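Local coordinates for protein transport protein SEC16 (Saccharomyces cerevisiae, PDB 3MZK) that helps start assembly of the COPII coat that buds transport vesicles from the endoplasmic reticulum and selects their cargo, and also takes part in autophagy, at residues B[60-65]-B[332-337]; B[85-90]-B[101-106]; B[319-324]-B[337-342]; B[357-362]-B[379-384]. All coordinates share one frame; numbering follows the deposited sequence.

Contact 1 of 4, residues B[60-65]-B[332-337]; sequences NDMLKS and SILWDE
Within residues 332-337 of helix 330-344, Leu-334 is the residue that touches Met-62 and Leu-63 of the short helix 61-65. Before it, Ser-332 faces another neighbour, its hydroxyl hydrogen-bonded to Gln-358 OE1, and Ile-333 stays short of helix 61-65 and packs on Tyr-361, His-362 and Leu-365 of helix 356-368. At Leu-334 itself the CG branch lies opposite the carbonyl carbon (chi1 -57°), which sends both methyls out toward the short helix. Each methyl has its own partner. CD1 comes against the bent chain of Met-62, 3.5 Å from Met-62 CG and 3.6 Å from Met-62 SD, the two side chains meeting at a slant. CD2 faces Leu-63, with Leu-334 CD2 at 4.2 Å from Leu-63 CD2. No hydrogen bond crosses between the segments, so the join is purely apolar. Trp-335 turns to another flank, while the carboxylate oxygens of Asp-336 bond Ile-324 N and Gln-358 NE2 and those of Glu-337 bond Leu-70 N and Tyr-378 OH. In this alpha-helical, ACE1-like part of Sec16, helix 330-344 thus has helix 61-65 on one flank, where Met-62 also touches Glu-331 and Leu-63 also touches Phe-330, with helix 356-368 reaching Leu-63 through His-362 and helix 101-111 lying against Trp-335.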
loop_
_atom_site.group_PDB
_atom_site.type_symbol
_atom_site.label_atom_id
_atom_site.label_comp_id
_atom_site.label_asym_id
_atom_site.label_seq_id
_atom_site.Cartn_x
_atom_site.Cartn_y
_atom_site.Cartn_z
ATOM N N ASN B 60 26.120 -35.259 -28.045
ATOM C CA ASN B 60 26.542 -34.032 -27.373
ATOM C C ASN B 60 27.174 -34.313 -26.019
ATOM O O ASN B 60 26.594 -35.018 -25.194
ATOM C CB ASN B 60 25.355 -33.084 -27.187
ATOM C CG ASN B 60 24.924 -32.430 -28.482
ATOM O OD1 ASN B 60 25.180 -32.950 -29.567
ATOM N ND2 ASN B 60 24.273 -31.278 -28.376
ATOM N N ASP B 61 28.363 -33.764 -25.787
ATOM C CA ASP B 61 28.980 -33.874 -24.473
ATOM C C ASP B 61 28.104 -33.138 -23.462
ATOM O O ASP B 61 28.172 -33.392 -22.260
ATOM C CB ASP B 61 30.403 -33.308 -24.483
ATOM N N MET B 62 27.265 -32.238 -23.969
ATOM C CA MET B 62 26.378 -31.431 -23.135
ATOM C C MET B 62 25.484 -32.296 -22.251
ATOM O O MET B 62 25.593 -32.263 -21.028
ATOM C CB MET B 62 25.523 -30.506 -24.005
ATOM C CG MET B 62 24.944 -29.305 -23.263
ATOM S SD MET B 62 23.737 -28.373 -24.235
ATOM C CE MET B 62 24.684 -28.037 -25.718
ATOM N N LEU B 63 24.599 -33.068 -22.873
ATOM C CA LEU B 63 23.708 -33.959 -22.131
ATOM C C LEU B 63 24.453 -34.979 -21.273
ATOM O O LEU B 63 23.958 -35.383 -20.222
ATOM C CB LEU B 63 22.763 -34.697 -23.079
ATOM C CG LEU B 63 21.714 -33.856 -23.801
ATOM C CD1 LEU B 63 20.995 -34.696 -24.837
ATOM C CD2 LEU B 63 20.727 -33.255 -22.811
ATOM N N LYS B 64 25.631 -35.399 -21.726
ATOM C CA LYS B 64 26.400 -36.430 -21.028
ATOM C C LYS B 64 27.046 -35.914 -19.750
ATOM O O LYS B 64 27.179 -36.647 -18.773
ATOM C CB LYS B 64 27.473 -37.031 -21.944
ATOM N N SER B 65 27.442 -34.646 -19.760
ATOM C CA SER B 65 28.186 -34.070 -18.645
ATOM C C SER B 65 27.278 -33.457 -17.578
ATOM O O SER B 65 27.674 -33.327 -16.419
ATOM C CB SER B 65 29.173 -33.019 -19.157
ATOM O OG SER B 65 28.504 -31.995 -19.876
ATOM N N SER B 332 16.908 -26.131 -24.234
ATOM C CA SER B 332 15.626 -26.012 -23.546
ATOM C C SER B 332 15.485 -27.018 -22.409
ATOM O O SER B 332 15.015 -26.677 -21.326
ATOM C CB SER B 332 14.468 -26.177 -24.529
ATOM O OG SER B 332 13.222 -26.045 -23.869
ATOM N N ILE B 333 15.886 -28.261 -22.653
ATOM C CA ILE B 333 15.804 -29.280 -21.615
ATOM C C ILE B 333 16.580 -28.849 -20.381
ATOM O O ILE B 333 16.066 -28.888 -19.264
ATOM C CB ILE B 333 16.365 -30.625 -22.097
ATOM C CG1 ILE B 333 15.541 -31.154 -23.266
ATOM C CG2 ILE B 333 16.382 -31.640 -20.961
ATOM C CD1 ILE B 333 16.080 -32.451 -23.830
ATOM N N LEU B 334 17.825 -28.438 -20.597
ATOM C CA LEU B 334 18.721 -28.072 -19.510
ATOM C C LEU B 334 18.331 -26.735 -18.877
ATOM O O LEU B 334 18.214 -26.626 -17.656
ATOM C CB LEU B 334 20.169 -28.040 -20.008
ATOM C CG LEU B 334 20.677 -29.343 -20.636
ATOM C CD1 LEU B 334 22.076 -29.178 -21.189
ATOM C CD2 LEU B 334 20.640 -30.489 -19.638
ATOM N N TRP B 335 18.130 -25.718 -19.708
ATOM C CA TRP B 335 17.680 -24.428 -19.207
ATOM C C TRP B 335 16.444 -24.596 -18.335
ATOM O O TRP B 335 16.407 -24.107 -17.205
ATOM C CB TRP B 335 17.377 -23.471 -20.353
ATOM C CG TRP B 335 18.594 -23.002 -21.056
ATOM C CD1 TRP B 335 19.873 -23.029 -20.585
ATOM C CD2 TRP B 335 18.661 -22.440 -22.370
ATOM N NE1 TRP B 335 20.733 -22.510 -21.522
ATOM C CE2 TRP B 335 20.013 -22.142 -22.628
ATOM C CE3 TRP B 335 17.706 -22.159 -23.354
ATOM C CZ2 TRP B 335 20.437 -21.575 -23.828
ATOM C CZ3 TRP B 335 18.127 -21.594 -24.546
ATOM C CH2 TRP B 335 19.480 -21.308 -24.772
ATOM N N ASP B 336 15.437 -25.295 -18.852
ATOM C CA ASP B 336 14.206 -25.491 -18.101
ATOM C C ASP B 336 14.441 -26.135 -16.741
ATOM O O ASP B 336 13.849 -25.717 -15.746
ATOM C CB ASP B 336 13.187 -26.290 -18.907
ATOM C CG ASP B 336 12.512 -25.453 -19.974
ATOM O OD1 ASP B 336 12.555 -24.211 -19.853
ATOM O OD2 ASP B 336 11.939 -26.031 -20.925
ATOM N N GLU B 337 15.311 -27.137 -16.682
ATOM C CA GLU B 337 15.570 -27.800 -15.405
ATOM C C GLU B 337 16.374 -26.923 -14.446
ATOM O O GLU B 337 16.137 -26.929 -13.239
ATOM C CB GLU B 337 16.253 -29.153 -15.595
ATOM C CG GLU B 337 16.450 -29.890 -14.285
ATOM C CD GLU B 337 16.791 -31.350 -14.474
ATOM O OE1 GLU B 337 16.764 -31.827 -15.628
ATOM O OE2 GLU B 337 17.080 -32.021 -13.460
#

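Contact 2 of 4, residues B[85-90]-B[101-106]; sequences ETTIKS and TIWQLL
The indole of Trp-103 is the flat group here, and Thr-87 and Ile-88 of helix 77-94 both come to it obliquely. Thr-87 uses its methyl: CG2 lies 4.1 Å from Trp-103 CH2, at the far corner of the six-membered ring, and the two side chains stand roughly perpendicular. With CG2 given to the ring, Thr-87 OG1 sits beside its own backbone N (chi1 -56°) and hydrogen-bonds to Trp-83 O, one turn back. The indole also meets Trp-335 of helix 330-344 edge-to-face. Helices 77-94 and 101-111 form a helical hairpin, following each other along the chain in opposing senses with a short connection between them; within residues 85-90 and 101-106 the nearest CA atoms are those of Ile-88 and Trp-103, 7.0 Å apart. There the two side chains run alongside each other with opposite headings, so that Ile-88 CG1 lies by the root of the tryptophan, 4.2 Å from Trp-103 CB, and alongside the near part of the indole. The terminal methyl goes further, bringing Ile-88 CD1 to 4.2 Å from the carbonyl oxygen Trp-103 O.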
loop_
_atom_site.group_PDB
_atom_site.type_symbol
_atom_site.label_atom_id
_atom_site.label_comp_id
_atom_site.label_asym_id
_atom_site.label_seq_id
_atom_site.Cartn_x
_atom_site.Cartn_y
_atom_site.Cartn_z
ATOM N N GLU B 85 29.970 -23.067 -15.918
ATOM C CA GLU B 85 31.200 -22.400 -16.330
ATOM C C GLU B 85 31.801 -23.128 -17.527
ATOM O O GLU B 85 31.978 -22.552 -18.603
ATOM C CB GLU B 85 32.224 -22.391 -15.194
ATOM C CG GLU B 85 31.962 -21.412 -14.067
ATOM C CD GLU B 85 33.025 -21.503 -12.981
ATOM O OE1 GLU B 85 33.925 -22.364 -13.099
ATOM O OE2 GLU B 85 32.959 -20.718 -12.011
ATOM N N THR B 86 32.106 -24.406 -17.326
ATOM C CA THR B 86 32.720 -25.228 -18.358
ATOM C C THR B 86 31.959 -25.156 -19.667
ATOM O O THR B 86 32.518 -24.797 -20.703
ATOM C CB THR B 86 32.778 -26.695 -17.925
ATOM O OG1 THR B 86 33.430 -26.794 -16.653
ATOM C CG2 THR B 86 33.536 -27.517 -18.951
ATOM N N THR B 87 30.678 -25.503 -19.607
ATOM C CA THR B 87 29.832 -25.549 -20.792
ATOM C C THR B 87 29.821 -24.215 -21.525
ATOM O O THR B 87 30.035 -24.164 -22.738
ATOM C CB THR B 87 28.387 -25.932 -20.432
ATOM O OG1 THR B 87 28.379 -27.186 -19.738
ATOM C CG2 THR B 87 27.546 -26.045 -21.688
ATOM N N ILE B 88 29.572 -23.141 -20.781
ATOM C CA ILE B 88 29.524 -21.797 -21.345
ATOM C C ILE B 88 30.835 -21.419 -22.026
ATOM O O ILE B 88 30.836 -20.805 -23.093
ATOM C CB ILE B 88 29.186 -20.752 -20.265
ATOM C CG1 ILE B 88 27.777 -20.991 -19.720
ATOM C CG2 ILE B 88 29.302 -19.346 -20.827
ATOM C CD1 ILE B 88 27.446 -20.168 -18.502
ATOM N N LYS B 89 31.952 -21.788 -21.408
ATOM C CA LYS B 89 33.259 -21.534 -21.996
ATOM C C LYS B 89 33.390 -22.264 -23.328
ATOM O O LYS B 89 33.564 -21.642 -24.376
ATOM C CB LYS B 89 34.377 -21.968 -21.044
ATOM N N SER B 90 33.293 -23.589 -23.279
ATOM C CA SER B 90 33.433 -24.415 -24.472
ATOM C C SER B 90 32.499 -23.977 -25.594
ATOM O O SER B 90 32.903 -23.908 -26.751
ATOM C CB SER B 90 33.197 -25.889 -24.132
ATOM O OG SER B 90 32.029 -26.049 -23.350
ATOM N N THR B 101 23.289 -14.894 -23.791
ATOM C CA THR B 101 22.487 -14.168 -22.817
ATOM C C THR B 101 21.792 -15.095 -21.812
ATOM O O THR B 101 22.012 -14.985 -20.603
ATOM C CB THR B 101 21.422 -13.288 -23.504
ATOM O OG1 THR B 101 22.063 -12.318 -24.345
ATOM C CG2 THR B 101 20.562 -12.569 -22.464
ATOM N N ILE B 102 20.953 -15.997 -22.317
ATOM C CA ILE B 102 20.191 -16.909 -21.465
ATOM C C ILE B 102 21.090 -17.802 -20.616
ATOM O O ILE B 102 20.837 -18.011 -19.428
ATOM C CB ILE B 102 19.243 -17.793 -22.298
ATOM C CG1 ILE B 102 18.142 -16.941 -22.926
ATOM C CG2 ILE B 102 18.639 -18.896 -21.442
ATOM C CD1 ILE B 102 17.347 -17.671 -23.974
ATOM N N TRP B 103 22.134 -18.342 -21.236
ATOM C CA TRP B 103 23.124 -19.120 -20.508
ATOM C C TRP B 103 23.607 -18.346 -19.284
ATOM O O TRP B 103 23.505 -18.816 -18.149
ATOM C CB TRP B 103 24.320 -19.434 -21.410
ATOM C CG TRP B 103 24.139 -20.630 -22.288
ATOM C CD1 TRP B 103 24.107 -20.652 -23.653
ATOM C CD2 TRP B 103 23.973 -21.987 -21.861
ATOM N NE1 TRP B 103 23.932 -21.939 -24.101
ATOM C CE2 TRP B 103 23.845 -22.776 -23.021
ATOM C CE3 TRP B 103 23.919 -22.607 -20.611
ATOM C CZ2 TRP B 103 23.667 -24.155 -22.966
ATOM C CZ3 TRP B 103 23.742 -23.978 -20.561
ATOM C CH2 TRP B 103 23.620 -24.737 -21.731
ATOM N N GLN B 104 24.123 -17.148 -19.531
ATOM C CA GLN B 104 24.753 -16.346 -18.494
ATOM C C GLN B 104 23.749 -15.800 -17.486
ATOM O O GLN B 104 24.075 -15.617 -16.309
ATOM C CB GLN B 104 25.559 -15.213 -19.129
ATOM C CG GLN B 104 26.786 -15.707 -19.880
ATOM C CD GLN B 104 27.369 -14.668 -20.812
ATOM O OE1 GLN B 104 26.647 -13.854 -21.390
ATOM N NE2 GLN B 104 28.685 -14.691 -20.964
ATOM N N LEU B 105 22.532 -15.537 -17.949
ATOM C CA LEU B 105 21.479 -15.057 -17.067
ATOM C C LEU B 105 21.138 -16.114 -16.026
ATOM O O LEU B 105 21.076 -15.824 -14.829
ATOM C CB LEU B 105 20.238 -14.695 -17.872
ATOM C CG LEU B 105 19.012 -14.312 -17.045
ATOM C CD1 LEU B 105 19.346 -13.159 -16.121
ATOM C CD2 LEU B 105 17.838 -13.961 -17.950
ATOM N N LEU B 106 20.926 -17.343 -16.490
ATOM C CA LEU B 106 20.634 -18.458 -15.597
ATOM C C LEU B 106 21.788 -18.734 -14.632
ATOM O O LEU B 106 21.569 -19.110 -13.479
ATOM C CB LEU B 106 20.290 -19.712 -16.399
ATOM C CG LEU B 106 18.891 -19.721 -17.024
ATOM C CD1 LEU B 106 18.731 -20.892 -17.973
ATOM C CD2 LEU B 106 17.821 -19.761 -15.942
#

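Contact 3 of 4, residues B[319-324]-B[337-342]; sequences VIFESI and EIYEYI
Tyr-339 receives Phe-321 and Ile-324 at two different places along its length. Ile-324 stands nearly square to it and touches near the root, with Ile-324 CD1 at 3.8 Å from Tyr-339 CB and 3.9 Å from Tyr-339 CG. Phe-321 comes in at a slant and meets it further out, Phe-321 CE1 lying 3.9 Å from Tyr-339 CE2. The contact is between apolar carbons. In Tyr-339 the ring carbon CG is placed opposite the backbone N (chi1 -169°), which carries the ring off helix 330-344 toward the long connection that follows helix 294-303 and leads back into helix 330-344. That connection, with residues 319-324 in it, has no regular structure and lies against the helix it is about to enter, within the alpha-helical domain. The phenolic oxygen Tyr-339 OH is hydrogen-bonded to Val-306 O, which ties the far end of the ring to the start of the same connection. Phe-321 also meets the ring of Phe-301 with planes at about 50°, and Tyr-339 meets Phe-343 edge-to-face. Ile-324 packs in addition on Ile-102 and Trp-335.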
loop_
_atom_site.group_PDB
_atom_site.type_symbol
_atom_site.label_atom_id
_atom_site.label_comp_id
_atom_site.label_asym_id
_atom_site.label_seq_id
_atom_site.Cartn_x
_atom_site.Cartn_y
_atom_site.Cartn_z
ATOM N N VAL B 319 -0.691 -15.683 -24.639
ATOM C CA VAL B 319 0.710 -16.089 -24.622
ATOM C C VAL B 319 1.035 -16.997 -23.438
ATOM O O VAL B 319 0.584 -16.761 -22.320
ATOM C CB VAL B 319 1.644 -14.862 -24.636
ATOM C CG1 VAL B 319 3.033 -15.231 -24.129
ATOM C CG2 VAL B 319 1.709 -14.267 -26.038
ATOM N N ILE B 320 1.816 -18.040 -23.700
ATOM C CA ILE B 320 2.170 -19.023 -22.679
ATOM C C ILE B 320 3.691 -19.128 -22.497
ATOM O O ILE B 320 4.436 -19.135 -23.473
ATOM C CB ILE B 320 1.583 -20.411 -23.041
ATOM C CG1 ILE B 320 0.055 -20.352 -23.038
ATOM C CG2 ILE B 320 2.078 -21.494 -22.089
ATOM C CD1 ILE B 320 -0.609 -21.660 -23.414
ATOM N N PHE B 321 4.148 -19.194 -21.250
ATOM C CA PHE B 321 5.557 -19.458 -20.979
ATOM C C PHE B 321 5.706 -20.927 -20.637
ATOM O O PHE B 321 5.704 -21.301 -19.464
ATOM C CB PHE B 321 6.070 -18.611 -19.818
ATOM C CG PHE B 321 7.566 -18.648 -19.649
ATOM C CD1 PHE B 321 8.146 -18.419 -18.403
ATOM C CD2 PHE B 321 8.392 -18.888 -20.737
ATOM C CE1 PHE B 321 9.525 -18.445 -18.242
ATOM C CE2 PHE B 321 9.772 -18.920 -20.591
ATOM C CZ PHE B 321 10.342 -18.701 -19.344
ATOM N N GLU B 322 5.842 -21.750 -21.677
ATOM C CA GLU B 322 5.809 -23.208 -21.560
ATOM C C GLU B 322 7.215 -23.785 -21.384
ATOM O O GLU B 322 7.412 -24.754 -20.647
ATOM C CB GLU B 322 5.135 -23.800 -22.806
ATOM C CG GLU B 322 4.683 -25.251 -22.698
ATOM C CD GLU B 322 4.010 -25.753 -23.978
ATOM O OE1 GLU B 322 3.884 -24.965 -24.942
ATOM O OE2 GLU B 322 3.609 -26.938 -24.022
ATOM N N SER B 323 8.190 -23.171 -22.052
ATOM C CA SER B 323 9.577 -23.620 -21.992
ATOM C C SER B 323 10.539 -22.543 -22.485
ATOM O O SER B 323 10.179 -21.691 -23.298
ATOM C CB SER B 323 9.757 -24.852 -22.862
ATOM O OG SER B 323 9.497 -24.519 -24.214
ATOM N N ILE B 324 11.773 -22.599 -22.005
ATOM C CA ILE B 324 12.807 -21.676 -22.458
ATOM C C ILE B 324 13.379 -22.164 -23.792
ATOM O O ILE B 324 14.119 -23.146 -23.840
ATOM C CB ILE B 324 13.912 -21.513 -21.388
ATOM C CG1 ILE B 324 13.277 -21.162 -20.037
ATOM C CG2 ILE B 324 14.918 -20.448 -21.799
ATOM C CD1 ILE B 324 14.257 -21.057 -18.912
ATOM N N GLU B 337 15.311 -27.137 -16.682
ATOM C CA GLU B 337 15.570 -27.800 -15.405
ATOM C C GLU B 337 16.374 -26.923 -14.446
ATOM O O GLU B 337 16.137 -26.929 -13.239
ATOM C CB GLU B 337 16.253 -29.153 -15.595
ATOM C CG GLU B 337 16.450 -29.890 -14.285
ATOM C CD GLU B 337 16.791 -31.350 -14.474
ATOM O OE1 GLU B 337 16.764 -31.827 -15.628
ATOM O OE2 GLU B 337 17.080 -32.021 -13.460
ATOM N N ILE B 338 17.321 -26.168 -14.991
ATOM C CA ILE B 338 18.089 -25.213 -14.197
ATOM C C ILE B 338 17.188 -24.110 -13.638
ATOM O O ILE B 338 17.265 -23.766 -12.452
ATOM C CB ILE B 338 19.221 -24.587 -15.027
ATOM C CG1 ILE B 338 20.274 -25.652 -15.351
ATOM C CG2 ILE B 338 19.839 -23.402 -14.286
ATOM C CD1 ILE B 338 21.383 -25.183 -16.267
ATOM N N TYR B 339 16.332 -23.566 -14.497
ATOM C CA TYR B 339 15.371 -22.550 -14.089
ATOM C C TYR B 339 14.485 -23.093 -12.973
ATOM O O TYR B 339 14.122 -22.365 -12.052
ATOM C CB TYR B 339 14.528 -22.119 -15.288
ATOM C CG TYR B 339 13.667 -20.900 -15.062
ATOM C CD1 TYR B 339 14.224 -19.704 -14.617
ATOM C CD2 TYR B 339 12.300 -20.930 -15.327
ATOM C CE1 TYR B 339 13.439 -18.573 -14.418
ATOM C CE2 TYR B 339 11.506 -19.806 -15.133
ATOM C CZ TYR B 339 12.084 -18.631 -14.679
ATOM O OH TYR B 339 11.305 -17.514 -14.483
ATOM N N GLU B 340 14.152 -24.377 -13.047
ATOM C CA GLU B 340 13.339 -25.000 -12.008
ATOM C C GLU B 340 14.113 -25.088 -10.700
ATOM O O GLU B 340 13.588 -24.771 -9.629
ATOM C CB GLU B 340 12.891 -26.394 -12.435
ATOM C CG GLU B 340 11.995 -27.088 -11.428
ATOM C CD GLU B 340 11.698 -28.523 -11.814
ATOM O OE1 GLU B 340 12.653 -29.249 -12.165
ATOM O OE2 GLU B 340 10.515 -28.925 -11.775
ATOM N N TYR B 341 15.366 -25.523 -10.792
ATOM C CA TYR B 341 16.220 -25.624 -9.618
ATOM C C TYR B 341 16.296 -24.288 -8.887
ATOM O O TYR B 341 16.262 -24.245 -7.662
ATOM C CB TYR B 341 17.619 -26.097 -10.010
ATOM C CG TYR B 341 18.546 -26.312 -8.836
ATOM C CD1 TYR B 341 18.343 -27.365 -7.954
ATOM C CD2 TYR B 341 19.628 -25.464 -8.611
ATOM C CE1 TYR B 341 19.186 -27.569 -6.878
ATOM C CE2 TYR B 341 20.481 -25.662 -7.538
ATOM C CZ TYR B 341 20.253 -26.717 -6.676
ATOM O OH TYR B 341 21.093 -26.923 -5.606
ATOM N N ILE B 342 16.394 -23.202 -9.646
ATOM C CA ILE B 342 16.486 -21.867 -9.062
ATOM C C ILE B 342 15.246 -21.534 -8.226
ATOM O O ILE B 342 15.355 -20.992 -7.123
ATOM C CB ILE B 342 16.708 -20.798 -10.151
ATOM C CG1 ILE B 342 18.096 -20.961 -10.772
ATOM C CG2 ILE B 342 16.555 -19.408 -9.577
ATOM C CD1 ILE B 342 18.308 -20.122 -12.005
#

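Contact 4 of 4, residues B[357-362]-B[379-384]; sequences PQKIYH and TDYLSS
Apolar contact between Leu-382 and the pair Lys-359 and Ile-360 makes up most of this contact. On the leucine, CD2 lies against the aliphatic part of the lysine, 3.6 Å from Lys-359 CD and 3.7 Å from Lys-359 CB, while Leu-382 CD1 lies against the backbone link from Lys-359 to Ile-360 and reaches Ile-360 CG1 at 4.0 Å. Replacing Leu-382 by an alanine here removes both methyls, which would probably open a gap beside Ile-360 and leave the lysine chain less firmly held. The two helices, 356-368 and 372-387, form an antiparallel hairpin; the axes of these segments approach to 10.4 Å at 158°. Among charged and polar groups, the extended lysine chain brings Lys-359 NZ to the edge of the Tyr-381 ring, 4.2 Å from Tyr-381 CE2 and near the ring plane, while its salt bridge is to Glu-340 of helix 330-344. No hydrogen bond crosses between the segments; within residues 379-384, Ser-383 OG gives its proton to Thr-379 O at 2.9 Å, and Ser-383 N reaches that same oxygen from the opposite face of its plane. The chemistry is therefore divided along one side chain, the methylenes of Lys-359 serving the hairpin and its ammonium serving a third helix.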
loop_
_atom_site.group_PDB
_atom_site.type_symbol
_atom_site.label_atom_id
_atom_site.label_comp_id
_atom_site.label_asym_id
_atom_site.label_seq_id
_atom_site.Cartn_x
_atom_site.Cartn_y
_atom_site.Cartn_z
ATOM N N PRO B 357 6.856 -33.825 -18.713
ATOM C CA PRO B 357 7.005 -34.504 -20.000
ATOM C C PRO B 357 8.395 -34.295 -20.585
ATOM O O PRO B 357 8.986 -35.246 -21.091
ATOM C CB PRO B 357 5.956 -33.815 -20.867
ATOM C CG PRO B 357 4.902 -33.439 -19.903
ATOM C CD PRO B 357 5.617 -33.033 -18.658
ATOM N N GLN B 358 8.915 -33.075 -20.504
ATOM C CA GLN B 358 10.222 -32.774 -21.075
ATOM C C GLN B 358 11.317 -33.553 -20.365
ATOM O O GLN B 358 12.289 -33.959 -20.989
ATOM C CB GLN B 358 10.517 -31.275 -21.021
ATOM C CG GLN B 358 11.727 -30.851 -21.839
ATOM C CD GLN B 358 12.010 -29.356 -21.738
ATOM O OE1 GLN B 358 12.213 -28.679 -22.747
ATOM N NE2 GLN B 358 12.035 -28.840 -20.514
ATOM N N LYS B 359 11.157 -33.764 -19.061
ATOM C CA LYS B 359 12.127 -34.534 -18.285
ATOM C C LYS B 359 12.164 -36.001 -18.717
ATOM O O LYS B 359 13.236 -36.603 -18.813
ATOM C CB LYS B 359 11.822 -34.445 -16.791
ATOM C CG LYS B 359 12.044 -33.072 -16.193
ATOM C CD LYS B 359 11.946 -33.127 -14.682
ATOM C CE LYS B 359 12.024 -31.750 -14.066
ATOM N NZ LYS B 359 11.757 -31.816 -12.604
ATOM N N ILE B 360 10.987 -36.572 -18.964
ATOM C CA ILE B 360 10.889 -37.951 -19.428
ATOM C C ILE B 360 11.516 -38.058 -20.809
ATOM O O ILE B 360 12.248 -39.003 -21.109
ATOM C CB ILE B 360 9.427 -38.423 -19.486
ATOM C CG1 ILE B 360 8.776 -38.316 -18.106
ATOM C CG2 ILE B 360 9.338 -39.853 -20.006
ATOM C CD1 ILE B 360 7.329 -38.749 -18.093
ATOM N N TYR B 361 11.224 -37.073 -21.646
ATOM C CA TYR B 361 11.813 -36.980 -22.973
ATOM C C TYR B 361 13.330 -36.873 -22.871
ATOM O O TYR B 361 14.061 -37.378 -23.726
ATOM C CB TYR B 361 11.221 -35.773 -23.695
ATOM C CG TYR B 361 12.033 -35.231 -24.840
ATOM C CD1 TYR B 361 12.265 -35.987 -25.977
ATOM C CD2 TYR B 361 12.538 -33.939 -24.796
ATOM C CE1 TYR B 361 12.994 -35.473 -27.032
ATOM C CE2 TYR B 361 13.267 -33.420 -25.842
ATOM C CZ TYR B 361 13.490 -34.188 -26.955
ATOM O OH TYR B 361 14.213 -33.660 -27.989
ATOM N N HIS B 362 13.793 -36.213 -21.813
ATOM C CA HIS B 362 15.216 -36.087 -21.530
ATOM C C HIS B 362 15.791 -37.478 -21.279
ATOM O O HIS B 362 16.766 -37.879 -21.909
ATOM C CB HIS B 362 15.427 -35.172 -20.316
ATOM C CG HIS B 362 16.863 -34.909 -19.979
ATOM N ND1 HIS B 362 17.245 -34.244 -18.835
ATOM C CD2 HIS B 362 18.008 -35.222 -20.634
ATOM C CE1 HIS B 362 18.565 -34.160 -18.795
ATOM N NE2 HIS B 362 19.051 -34.747 -19.873
ATOM N N THR B 379 14.621 -41.670 -14.433
ATOM C CA THR B 379 13.384 -42.431 -14.289
ATOM C C THR B 379 13.050 -42.662 -12.813
ATOM O O THR B 379 11.898 -42.534 -12.400
ATOM C CB THR B 379 13.432 -43.779 -15.046
ATOM O OG1 THR B 379 14.344 -44.675 -14.399
ATOM C CG2 THR B 379 13.858 -43.563 -16.491
ATOM N N ASP B 380 14.062 -42.985 -12.017
ATOM C CA ASP B 380 13.863 -43.188 -10.587
ATOM C C ASP B 380 13.381 -41.914 -9.897
ATOM O O ASP B 380 12.350 -41.915 -9.218
ATOM C CB ASP B 380 15.143 -43.705 -9.933
ATOM C CG ASP B 380 15.344 -45.194 -10.150
ATOM O OD1 ASP B 380 14.574 -45.801 -10.925
ATOM O OD2 ASP B 380 16.280 -45.759 -9.548
ATOM N N TYR B 381 14.127 -40.829 -10.074
ATOM C CA TYR B 381 13.736 -39.555 -9.495
ATOM C C TYR B 381 12.343 -39.154 -9.959
ATOM O O TYR B 381 11.523 -38.688 -9.164
ATOM C CB TYR B 381 14.739 -38.459 -9.856
ATOM C CG TYR B 381 14.243 -37.066 -9.540
ATOM C CD1 TYR B 381 14.223 -36.590 -8.233
ATOM C CD2 TYR B 381 13.791 -36.227 -10.549
ATOM C CE1 TYR B 381 13.765 -35.317 -7.945
ATOM C CE2 TYR B 381 13.332 -34.952 -10.272
ATOM C CZ TYR B 381 13.321 -34.503 -8.968
ATOM O OH TYR B 381 12.868 -33.233 -8.689
ATOM N N LEU B 382 12.080 -39.340 -11.248
ATOM C CA LEU B 382 10.808 -38.933 -11.828
ATOM C C LEU B 382 9.657 -39.760 -11.279
ATOM O O LEU B 382 8.532 -39.275 -11.180
ATOM C CB LEU B 382 10.855 -39.020 -13.351
ATOM C CG LEU B 382 11.719 -37.957 -14.034
ATOM C CD1 LEU B 382 11.887 -38.255 -15.517
ATOM C CD2 LEU B 382 11.121 -36.575 -13.820
ATOM N N SER B 383 9.943 -41.006 -10.915
ATOM C CA SER B 383 8.931 -41.869 -10.320
ATOM C C SER B 383 8.371 -41.240 -9.053
ATOM O O SER B 383 7.167 -41.021 -8.936
ATOM C CB SER B 383 9.497 -43.260 -10.025
ATOM O OG SER B 383 9.647 -44.012 -11.218
ATOM N N SER B 384 9.250 -40.943 -8.105
ATOM C CA SER B 384 8.827 -40.309 -6.861
ATOM C C SER B 384 8.159 -38.973 -7.158
ATOM O O SER B 384 7.188 -38.587 -6.506
ATOM C CB SER B 384 10.022 -40.099 -5.934
ATOM O OG SER B 384 10.994 -39.271 -6.546
#

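Overall arrangement
Helix 330-344 is common to contacts 1 and 3, which share Glu-337 and have centres about 14 Å apart. Along the chain contact 2 is nested inside the loop closed by contact 1; contact 3 alternates with contact 1, and contact 4 follows last. Contact 2 meets contact 1 through Trp-103 and Trp-335, and touches contact 3 through Leu-106. On another flank, contact 4 reaches contact 1 through Gln-358 and contact 3 through the Glu-340 to Lys-359 salt bridge. Contacts 2 and 4 do not touch, their centres about 24 Å apart. Helix 330-344 thus brings together helices from the earlier part of the chain (61-65, 101-111) and from its later part (356-368) in one alpha-helical domain.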